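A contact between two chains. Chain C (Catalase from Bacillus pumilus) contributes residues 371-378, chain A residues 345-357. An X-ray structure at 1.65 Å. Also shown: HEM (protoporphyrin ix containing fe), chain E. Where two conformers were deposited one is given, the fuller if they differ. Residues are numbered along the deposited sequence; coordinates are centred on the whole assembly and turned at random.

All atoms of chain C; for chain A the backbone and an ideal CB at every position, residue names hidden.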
ATOM      1  N   GLY C 371      -0.269 -12.915   1.333  1.00 12.33           N
ATOM      2  CA  GLY C 371       0.201 -11.665   0.809  1.00 12.94           C
ATOM      3  C   GLY C 371      -0.840 -10.986  -0.096  1.00 14.11           C
ATOM      4  O   GLY C 371      -1.719 -11.652  -0.653  1.00 14.32           O
ATOM      5  N   PHE C 372      -0.752  -9.669  -0.211  0.50 14.06           N
ATOM      6  CA  PHE C 372      -1.710  -8.927  -1.091  0.50 14.92           C
ATOM      7  C   PHE C 372      -1.817  -9.571  -2.468  0.50 14.77           C
ATOM      8  O   PHE C 372      -0.815 -10.001  -3.087  0.50 15.17           O
ATOM      9  CB  PHE C 372      -1.328  -7.467  -1.325  0.50 15.44           C
ATOM     10  CG  PHE C 372      -1.812  -6.502  -0.270  0.50 16.58           C
ATOM     11  CD1 PHE C 372      -3.187  -6.185  -0.125  0.50 17.10           C
ATOM     12  CD2 PHE C 372      -0.887  -5.904   0.603  0.50 17.29           C
ATOM     13  CE1 PHE C 372      -3.567  -5.284   0.868  0.50 17.13           C
ATOM     14  CE2 PHE C 372      -1.303  -5.014   1.583  0.50 16.60           C
ATOM     15  CZ  PHE C 372      -2.626  -4.710   1.686  0.50 16.41           C
ATOM     16  N   MET C 373      -3.031  -9.597  -2.976  1.00 13.75           N
ATOM     17  CA  MET C 373      -3.306 -10.063  -4.310  1.00 14.26           C
ATOM     18  C   MET C 373      -2.818 -11.470  -4.562  1.00 14.84           C
ATOM     19  O   MET C 373      -2.063 -11.722  -5.514  1.00 16.25           O
ATOM     20  CB  MET C 373      -2.841  -9.046  -5.398  1.00 14.33           C
ATOM     21  CG  MET C 373      -3.719  -7.795  -5.469  1.00 13.80           C
ATOM     22  SD  MET C 373      -5.330  -7.995  -6.252  1.00 15.06           S
ATOM     23  CE  MET C 373      -4.836  -8.641  -7.833  1.00 14.90           C
ATOM     24  N   THR C 374      -3.351 -12.395  -3.762  1.00 14.15           N
ATOM     25  CA  THR C 374      -3.112 -13.836  -3.965  1.00 14.43           C
ATOM     26  C   THR C 374      -4.055 -14.336  -5.037  1.00 17.12           C
ATOM     27  O   THR C 374      -5.263 -14.427  -4.827  1.00 16.10           O
ATOM     28  CB  THR C 374      -3.204 -14.611  -2.635  1.00 14.97           C
ATOM     29  OG1 THR C 374      -2.082 -14.266  -1.846  1.00 14.72           O
ATOM     30  CG2 THR C 374      -3.163 -16.084  -2.857  1.00 15.54           C
ATOM     31  N   THR C 375      -3.502 -14.593  -6.213  1.00 16.58           N
ATOM     32  CA  THR C 375      -4.263 -14.945  -7.440  1.00 17.70           C
ATOM     33  C   THR C 375      -4.058 -16.379  -7.898  1.00 19.12           C
ATOM     34  O   THR C 375      -4.725 -16.791  -8.875  1.00 21.34           O
ATOM     35  CB  THR C 375      -3.945 -14.008  -8.649  1.00 19.78           C
ATOM     36  OG1 THR C 375      -2.572 -14.122  -8.998  1.00 20.05           O
ATOM     37  CG2 THR C 375      -4.314 -12.532  -8.325  1.00 19.59           C
ATOM     38  N   THR C 376      -3.192 -17.143  -7.240  1.00 19.70           N
ATOM     39  CA  THR C 376      -2.665 -18.419  -7.741  1.00 21.84           C
ATOM     40  C   THR C 376      -3.443 -19.709  -7.335  1.00 23.84           C
ATOM     41  O   THR C 376      -2.961 -20.825  -7.579  1.00 24.04           O
ATOM     42  CB  THR C 376      -1.205 -18.621  -7.279  1.00 25.92           C
ATOM     43  OG1 THR C 376      -1.129 -18.302  -5.904  1.00 27.21           O
ATOM     44  CG2 THR C 376      -0.286 -17.758  -8.048  1.00 27.32           C
ATOM     45  N   ARG C 377      -4.630 -19.569  -6.759  1.00 21.50           N
ATOM     46  CA  ARG C 377      -5.428 -20.742  -6.370  1.00 22.28           C
ATOM     47  C   ARG C 377      -4.692 -21.768  -5.484  1.00 21.22           C
ATOM     48  O   ARG C 377      -4.585 -22.943  -5.810  1.00 20.27           O
ATOM     49  CB  ARG C 377      -6.024 -21.444  -7.576  1.00 26.09           C
ATOM     50  CG  ARG C 377      -6.872 -20.562  -8.437  1.00 30.23           C
ATOM     51  CD  ARG C 377      -7.416 -21.417  -9.585  1.00 36.88           C
ATOM     52  NE  ARG C 377      -8.165 -20.613 -10.531  1.00 43.72           N
ATOM     53  CZ  ARG C 377      -9.480 -20.398 -10.468  1.00 50.57           C
ATOM     54  NH1 ARG C 377     -10.223 -20.928  -9.491  1.00 52.72           N
ATOM     55  NH2 ARG C 377     -10.066 -19.638 -11.392  1.00 51.35           N
ATOM     56  N   PRO C 378      -4.218 -21.319  -4.348  1.00 19.91           N
ATOM     57  CA  PRO C 378      -3.500 -22.229  -3.457  1.00 18.91           C
ATOM     58  C   PRO C 378      -4.431 -23.263  -2.860  1.00 19.31           C
ATOM     59  O   PRO C 378      -5.645 -23.066  -2.816  1.00 20.08           O
ATOM     60  CB  PRO C 378      -2.941 -21.301  -2.415  1.00 20.08           C
ATOM     61  CG  PRO C 378      -3.905 -20.155  -2.363  1.00 19.02           C
ATOM     62  CD  PRO C 378      -4.221 -19.948  -3.846  1.00 18.31           C
TER
ATOM     63  N   UNK A 345     -11.007  -1.842  -2.429  1.00 12.16           N
ATOM     64  CA  UNK A 345      -9.829  -1.311  -3.108  1.00 13.13           C
ATOM     65  C   UNK A 345      -8.623  -1.147  -2.180  1.00 14.05           C
ATOM     66  O   UNK A 345      -7.518  -1.430  -2.583  1.00 13.83           O
ATOM     67  CB  UNK A 345     -10.169   0.038  -3.745  1.00 13.13           C
ATOM     68  N   UNK A 346      -8.858  -0.629  -0.993  1.00 14.12           N
ATOM     69  CA  UNK A 346      -7.862  -0.499   0.089  1.00 14.86           C
ATOM     70  C   UNK A 346      -7.447  -1.858   0.656  1.00 15.70           C
ATOM     71  O   UNK A 346      -6.204  -2.112   0.875  1.00 16.07           O
ATOM     72  CB  UNK A 346      -8.419   0.375   1.215  1.00 14.86           C
ATOM     73  N   UNK A 347      -8.426  -2.689   1.038  1.00 13.76           N
ATOM     74  CA  UNK A 347      -8.130  -3.885   1.785  1.00 13.58           C
ATOM     75  C   UNK A 347      -7.378  -4.898   0.878  1.00 13.78           C
ATOM     76  O   UNK A 347      -6.506  -5.644   1.331  1.00 14.26           O
ATOM     77  CB  UNK A 347      -9.420  -4.490   2.341  1.00 13.58           C
ATOM     78  N   UNK A 348      -7.776  -4.936  -0.388  1.00 14.72           N
ATOM     79  CA  UNK A 348      -7.438  -6.052  -1.337  1.00 14.19           C
ATOM     80  C   UNK A 348      -6.627  -5.650  -2.579  1.00 13.84           C
ATOM     81  O   UNK A 348      -5.992  -6.506  -3.166  1.00 14.07           O
ATOM     82  CB  UNK A 348      -8.733  -6.709  -1.818  1.00 14.19           C
ATOM     83  N   UNK A 349      -6.614  -4.366  -2.895  1.00 14.10           N
ATOM     84  CA  UNK A 349      -5.976  -3.842  -4.087  1.00 13.31           C
ATOM     85  C   UNK A 349      -6.940  -3.367  -5.129  1.00 12.69           C
ATOM     86  O   UNK A 349      -8.036  -3.848  -5.231  1.00 13.99           O
ATOM     87  CB  UNK A 349      -5.063  -4.906  -4.699  1.00 13.31           C
ATOM     88  N   UNK A 350      -6.490  -2.436  -5.929  1.00 11.81           N
ATOM     89  CA  UNK A 350      -7.273  -1.924  -7.095  1.00 12.44           C
ATOM     90  C   UNK A 350      -7.867  -3.031  -7.951  1.00 12.23           C
ATOM     91  O   UNK A 350      -8.995  -2.888  -8.512  1.00 11.83           O
ATOM     92  CB  UNK A 350      -6.386  -1.045  -7.979  1.00 12.44           C
ATOM     93  N   UNK A 351      -7.104  -4.092  -8.177  1.00 10.76           N
ATOM     94  CA  UNK A 351      -7.490  -5.237  -9.002  1.00 12.11           C
ATOM     95  C   UNK A 351      -8.084  -6.388  -8.224  1.00 11.57           C
ATOM     96  O   UNK A 351      -8.038  -7.555  -8.657  1.00 12.14           O
ATOM     97  CB  UNK A 351      -6.274  -5.743  -9.781  1.00 12.11           C
ATOM     98  N   UNK A 352      -8.787  -6.088  -7.125  1.00 11.37           N
ATOM     99  CA  UNK A 352      -9.377  -7.164  -6.315  1.00 12.06           C
ATOM    100  C   UNK A 352     -10.411  -7.979  -7.016  1.00 12.81           C
ATOM    101  O   UNK A 352     -10.632  -9.165  -6.665  1.00 13.42           O
ATOM    102  CB  UNK A 352     -10.006  -6.578  -5.049  1.00 12.06           C
ATOM    103  N   UNK A 353     -11.030  -7.414  -8.058  1.00 13.57           N
ATOM    104  CA  UNK A 353     -12.014  -8.192  -8.839  1.00 15.28           C
ATOM    105  C   UNK A 353     -11.419  -9.308  -9.709  1.00 16.04           C
ATOM    106  O   UNK A 353     -12.160 -10.137 -10.268  1.00 17.66           O
ATOM    107  CB  UNK A 353     -12.799  -7.239  -9.743  1.00 15.28           C
ATOM    108  N   UNK A 354     -10.101  -9.342  -9.821  1.00 15.44           N
ATOM    109  CA  UNK A 354      -9.377 -10.457 -10.444  1.00 16.68           C
ATOM    110  C   UNK A 354      -8.966 -11.593  -9.544  1.00 16.81           C
ATOM    111  O   UNK A 354      -8.449 -12.626  -9.996  1.00 17.94           O
ATOM    112  CB  UNK A 354      -8.113  -9.914 -11.113  1.00 16.68           C
ATOM    113  N   UNK A 355      -9.169 -11.430  -8.246  1.00 15.35           N
ATOM    114  CA  UNK A 355      -8.902 -12.491  -7.345  1.00 15.61           C
ATOM    115  C   UNK A 355      -9.949 -13.565  -7.628  1.00 15.18           C
ATOM    116  O   UNK A 355     -11.100 -13.260  -7.724  1.00 14.04           O
ATOM    117  CB  UNK A 355      -8.923 -12.016  -5.891  1.00 15.61           C
ATOM    118  N   UNK A 356      -9.539 -14.816  -7.754  1.00 16.13           N
ATOM    119  CA  UNK A 356     -10.468 -15.857  -8.274  1.00 16.43           C
ATOM    120  C   UNK A 356     -11.858 -15.930  -7.660  1.00 16.67           C
ATOM    121  O   UNK A 356     -12.840 -15.946  -8.416  1.00 18.54           O
ATOM    122  CB  UNK A 356      -9.818 -17.230  -8.089  1.00 16.43           C
ATOM    123  N   UNK A 357     -11.988 -15.917  -6.306  1.00 15.77           N
ATOM    124  CA  UNK A 357     -13.300 -15.964  -5.735  1.00 16.23           C
ATOM    125  C   UNK A 357     -14.196 -14.812  -6.122  1.00 16.14           C
ATOM    126  O   UNK A 357     -15.437 -14.940  -6.173  1.00 16.30           O
ATOM    127  CB  UNK A 357     -13.181 -16.023  -4.211  1.00 16.23           C
TER
HETATM  128  CHA HEM E 501     -18.962  -5.897   5.663  0.50 11.44           C
HETATM  129  CHB HEM E 501     -19.876  -1.137   5.469  0.50 11.38           C
HETATM  130  CHC HEM E 501     -24.591  -2.075   6.769  0.50 11.70           C
HETATM  131  CHD HEM E 501     -23.677  -6.800   6.210  0.50 11.68           C
HETATM  132  C1A HEM E 501     -18.805  -4.526   5.538  0.50 11.90           C
HETATM  133  C2A HEM E 501     -17.573  -3.851   5.257  0.50 12.00           C
HETATM  134  C3A HEM E 501     -17.835  -2.517   5.200  0.50 11.81           C
HETATM  135  C4A HEM E 501     -19.213  -2.363   5.438  0.50 11.64           C
HETATM  136  CMA HEM E 501     -16.967  -1.340   4.862  0.50 11.00           C
HETATM  137  CAA HEM E 501     -16.268  -4.542   5.022  0.50 11.68           C
HETATM  138  CBA HEM E 501     -16.399  -5.233   3.649  0.50 12.41           C
HETATM  139  CGA HEM E 501     -15.114  -5.810   3.189  0.50 12.77           C
HETATM  140  O1A HEM E 501     -15.142  -6.607   2.228  0.50 14.19           O
HETATM  141  O2A HEM E 501     -14.020  -5.436   3.670  0.50 12.33           O
HETATM  142  C1B HEM E 501     -21.248  -1.034   5.836  0.50 11.68           C
HETATM  143  C2B HEM E 501     -21.912   0.229   5.930  0.50 11.46           C
HETATM  144  C3B HEM E 501     -23.210  -0.004   6.307  0.50 11.30           C
HETATM  145  C4B HEM E 501     -23.376  -1.462   6.396  0.50 11.40           C
HETATM  146  CMB HEM E 501     -21.262   1.560   5.650  0.50 11.98           C
HETATM  147  CAB HEM E 501     -24.308   0.943   6.507  0.50 11.38           C
HETATM  148  CBB HEM E 501     -24.185   2.189   6.043  0.50 12.26           C
HETATM  149  C1C HEM E 501     -24.748  -3.460   6.721  0.50 11.92           C
HETATM  150  C2C HEM E 501     -25.972  -4.087   6.677  0.50 12.05           C
HETATM  151  C3C HEM E 501     -25.713  -5.416   6.546  0.50 11.67           C
HETATM  152  C4C HEM E 501     -24.317  -5.609   6.425  0.50 12.01           C
HETATM  153  CMC HEM E 501     -27.300  -3.383   6.862  0.50 11.80           C
HETATM  154  CAC HEM E 501     -26.687  -6.436   6.352  0.50 12.51           C
HETATM  155  CBC HEM E 501     -27.835  -6.083   5.799  0.50 12.74           C
HETATM  156  C1D HEM E 501     -22.290  -6.884   6.018  0.50 11.43           C
HETATM  157  C2D HEM E 501     -21.620  -8.177   5.877  0.50 11.05           C
HETATM  158  C3D HEM E 501     -20.307  -7.956   5.755  0.50 10.61           C
HETATM  159  C4D HEM E 501     -20.178  -6.504   5.806  0.50 11.46           C
HETATM  160  CMD HEM E 501     -22.356  -9.484   5.906  0.50 10.93           C
HETATM  161  CAD HEM E 501     -19.207  -8.970   5.566  0.50 10.40           C
HETATM  162  CBD HEM E 501     -19.208  -9.332   4.064  0.50 10.48           C
HETATM  163  CGD HEM E 501     -18.126 -10.364   3.934  0.50 10.87           C
HETATM  164  O1D HEM E 501     -18.423 -11.520   4.214  0.50 10.55           O
HETATM  165  O2D HEM E 501     -16.963 -10.065   3.553  0.50 10.68           O
HETATM  166  NA  HEM E 501     -19.840  -3.590   5.621  0.50 12.83           N
HETATM  167  NB  HEM E 501     -22.166  -1.977   6.120  0.50 11.60           N
HETATM  168  NC  HEM E 501     -23.745  -4.376   6.492  0.50 12.34           N
HETATM  169  ND  HEM E 501     -21.401  -5.897   5.969  0.50 11.80           N
HETATM  170 FE   HEM E 501     -21.774  -4.016   6.044  0.50 14.59          FE

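Chain A enters as the end of a helix, and its first positions meet chain C mainly through backbone. At position 345 nothing of chain C lies near the ideal CB, so the contact sets no preference; the residue is R345(A). Position 346 has its CA-to-CB bond directed away, leaving the choice equally open. It is H346(A), whose carbonyl O lies 4.1 Å from CE1 of F372(C).

Position 347 also points away, but on the side where the heme propionate O1A and O2A lie. A long, positively charged side chain would suit it, and the residue is R347(A): its NE donates to HEM O2A at 2.7 Å and its NH2 to HEM O1A at 2.6 Å. Its carbonyl O meets the edge of the F372(C) ring, 3.0 Å from CE1, and has no hydrogen-bonding partner in the model.

At 348 the CB again points away, so many side chains would fit; L348(A) is found. Its carbonyl does the work, receiving a hydrogen bond from a water (2.8 Å from L348(A) O) that in turn accepts one from M373(C) N, also at 2.8 Å.

At position 349, phi of 109° and psi of 153° would jam a CB against the preceding carbonyl O, and the ideal CB, pointing toward chain C, falls 3.3 Å from CG of M373(C). Both observations call for glycine, and G349(A) leaves the helix here and opens a type I turn. Position 350, in that turn, points away and could hold many residues; it is A350(A).

At 351 the ideal CB is 3.8 Å from M373(C) CE, so a side chain that tolerates a methyl beside its base is suitable, polar or apolar. N351(A) packs its CB 3.9 Å from that CE, while its amide is hydrogen-bonded elsewhere in the structure. At 352 the CA-to-CB bond runs sideways and the ideal CB lies 5.0 Å from M373(C) SD, so many residues could serve; the ring of Y352(A) leads away. Position 353 points away and is M353(A). Position 354 is loosely approached by M373(C) and T375(C), leaving room for a long chain; R354(A) extends away.

Position 355 looks onto T374(C) O and the M373(C) thioether, favouring an aliphatic residue. I355(A) places CG1 4.0 Å from M373(C) SD. Position 356 points toward chain C, beneath the R377(C) guanidinium; with phi at -49°, proline is among several compact choices. P356(A) sets CB against one guanidinium face, 4.0 Å from R377(C) CZ, and CG 3.6 Å from T375(C) O. Position 357, out of reach, is V357(A).

Chain A (345-357) RHRLGANYMRIPV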
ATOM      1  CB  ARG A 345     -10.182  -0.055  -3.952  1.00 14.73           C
ATOM      2  CG  ARG A 345     -11.172  -0.315  -5.060  1.00 14.40           C
ATOM      3  CD  ARG A 345     -11.848   0.957  -5.580  1.00 14.88           C
ATOM      4  NE  ARG A 345     -12.962   0.600  -6.432  1.00 15.05           N
ATOM      5  CZ  ARG A 345     -14.205   1.053  -6.351  1.00 15.10           C
ATOM      6  NH1 ARG A 345     -14.534   2.036  -5.523  1.00 13.44           N
ATOM      7  NH2 ARG A 345     -15.133   0.561  -7.190  1.00 13.91           N
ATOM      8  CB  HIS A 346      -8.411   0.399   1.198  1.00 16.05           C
ATOM      9  CG  HIS A 346      -7.744   0.240   2.549  1.00 17.97           C
ATOM     10  ND1 HIS A 346      -6.487   0.728   2.834  1.00 21.57           N
ATOM     11  CD2 HIS A 346      -8.165  -0.361   3.676  1.00 20.20           C
ATOM     12  CE1 HIS A 346      -6.177   0.462   4.086  1.00 18.42           C
ATOM     13  NE2 HIS A 346      -7.171  -0.200   4.626  1.00 21.32           N
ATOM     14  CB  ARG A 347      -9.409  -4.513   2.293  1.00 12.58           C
ATOM     15  CG  ARG A 347      -9.265  -5.793   3.071  1.00 12.93           C
ATOM     16  CD  ARG A 347     -10.540  -6.174   3.829  1.00 13.09           C
ATOM     17  NE  ARG A 347     -11.704  -6.553   2.993  1.00 14.43           N
ATOM     18  CZ  ARG A 347     -11.876  -7.764   2.435  1.00 14.10           C
ATOM     19  NH1 ARG A 347     -10.932  -8.716   2.611  1.00 13.92           N
ATOM     20  NH2 ARG A 347     -13.004  -8.035   1.772  1.00 14.63           N
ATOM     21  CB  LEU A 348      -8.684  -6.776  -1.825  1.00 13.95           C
ATOM     22  CG  LEU A 348      -9.494  -7.464  -0.732  1.00 14.50           C
ATOM     23  CD1 LEU A 348     -10.847  -7.819  -1.336  1.00 14.27           C
ATOM     24  CD2 LEU A 348      -8.750  -8.673  -0.192  1.00 15.01           C
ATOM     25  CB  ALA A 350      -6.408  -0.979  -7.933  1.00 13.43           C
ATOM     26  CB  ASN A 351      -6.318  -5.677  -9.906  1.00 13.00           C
ATOM     27  CG  ASN A 351      -6.033  -4.682 -10.962  1.00 13.13           C
ATOM     28  OD1 ASN A 351      -6.951  -4.217 -11.630  1.00 12.70           O
ATOM     29  ND2 ASN A 351      -4.778  -4.263 -11.076  1.00 14.05           N
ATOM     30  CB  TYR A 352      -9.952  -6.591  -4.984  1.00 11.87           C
ATOM     31  CG  TYR A 352     -11.329  -5.851  -5.234  1.00 12.04           C
ATOM     32  CD1 TYR A 352     -11.428  -4.505  -5.639  1.00 11.74           C
ATOM     33  CD2 TYR A 352     -12.519  -6.513  -4.977  1.00 12.76           C
ATOM     34  CE1 TYR A 352     -12.672  -3.868  -5.801  1.00 11.43           C
ATOM     35  CE2 TYR A 352     -13.749  -5.897  -5.181  1.00 12.07           C
ATOM     36  CZ  TYR A 352     -13.822  -4.579  -5.580  1.00 11.26           C
ATOM     37  OH  TYR A 352     -15.024  -3.938  -5.768  1.00 12.65           O
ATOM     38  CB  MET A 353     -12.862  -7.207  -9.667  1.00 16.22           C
ATOM     39  CG  MET A 353     -13.872  -6.386  -8.856  1.00 15.89           C
ATOM     40  SD  MET A 353     -15.076  -7.398  -7.957  1.00 17.06           S
ATOM     41  CE  MET A 353     -15.945  -8.128  -9.356  1.00 17.79           C
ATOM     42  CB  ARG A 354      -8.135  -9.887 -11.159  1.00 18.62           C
ATOM     43  CG  ARG A 354      -8.432  -8.797 -12.200  1.00 19.77           C
ATOM     44  CD  ARG A 354      -9.400  -9.294 -13.272  1.00 23.96           C
ATOM     45  NE  ARG A 354      -9.446  -8.355 -14.404  1.00 25.70           N
ATOM     46  CZ  ARG A 354      -9.997  -8.635 -15.600  1.00 31.15           C
ATOM     47  NH1 ARG A 354     -10.528  -9.808 -15.854  1.00 31.89           N
ATOM     48  NH2 ARG A 354     -10.005  -7.722 -16.540  1.00 36.39           N
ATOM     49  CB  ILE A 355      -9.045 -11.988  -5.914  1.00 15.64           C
ATOM     50  CG1 ILE A 355      -7.948 -10.978  -5.591  1.00 16.29           C
ATOM     51  CG2 ILE A 355      -9.021 -13.144  -4.888  1.00 15.99           C
ATOM     52  CD1 ILE A 355      -8.149 -10.219  -4.296  1.00 16.20           C
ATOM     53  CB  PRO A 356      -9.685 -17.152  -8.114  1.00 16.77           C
ATOM     54  CG  PRO A 356      -8.258 -16.769  -8.260  1.00 17.05           C
ATOM     55  CD  PRO A 356      -8.137 -15.341  -7.665  1.00 16.61           C
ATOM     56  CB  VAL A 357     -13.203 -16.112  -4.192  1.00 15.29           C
ATOM     57  CG1 VAL A 357     -12.623 -14.850  -3.542  1.00 17.71           C
ATOM     58  CG2 VAL A 357     -14.558 -16.462  -3.607  1.00 16.34           C
TER
HETATM   59  O   HOH W   1      -5.404  -8.852  -1.686  1.00 15.38           O
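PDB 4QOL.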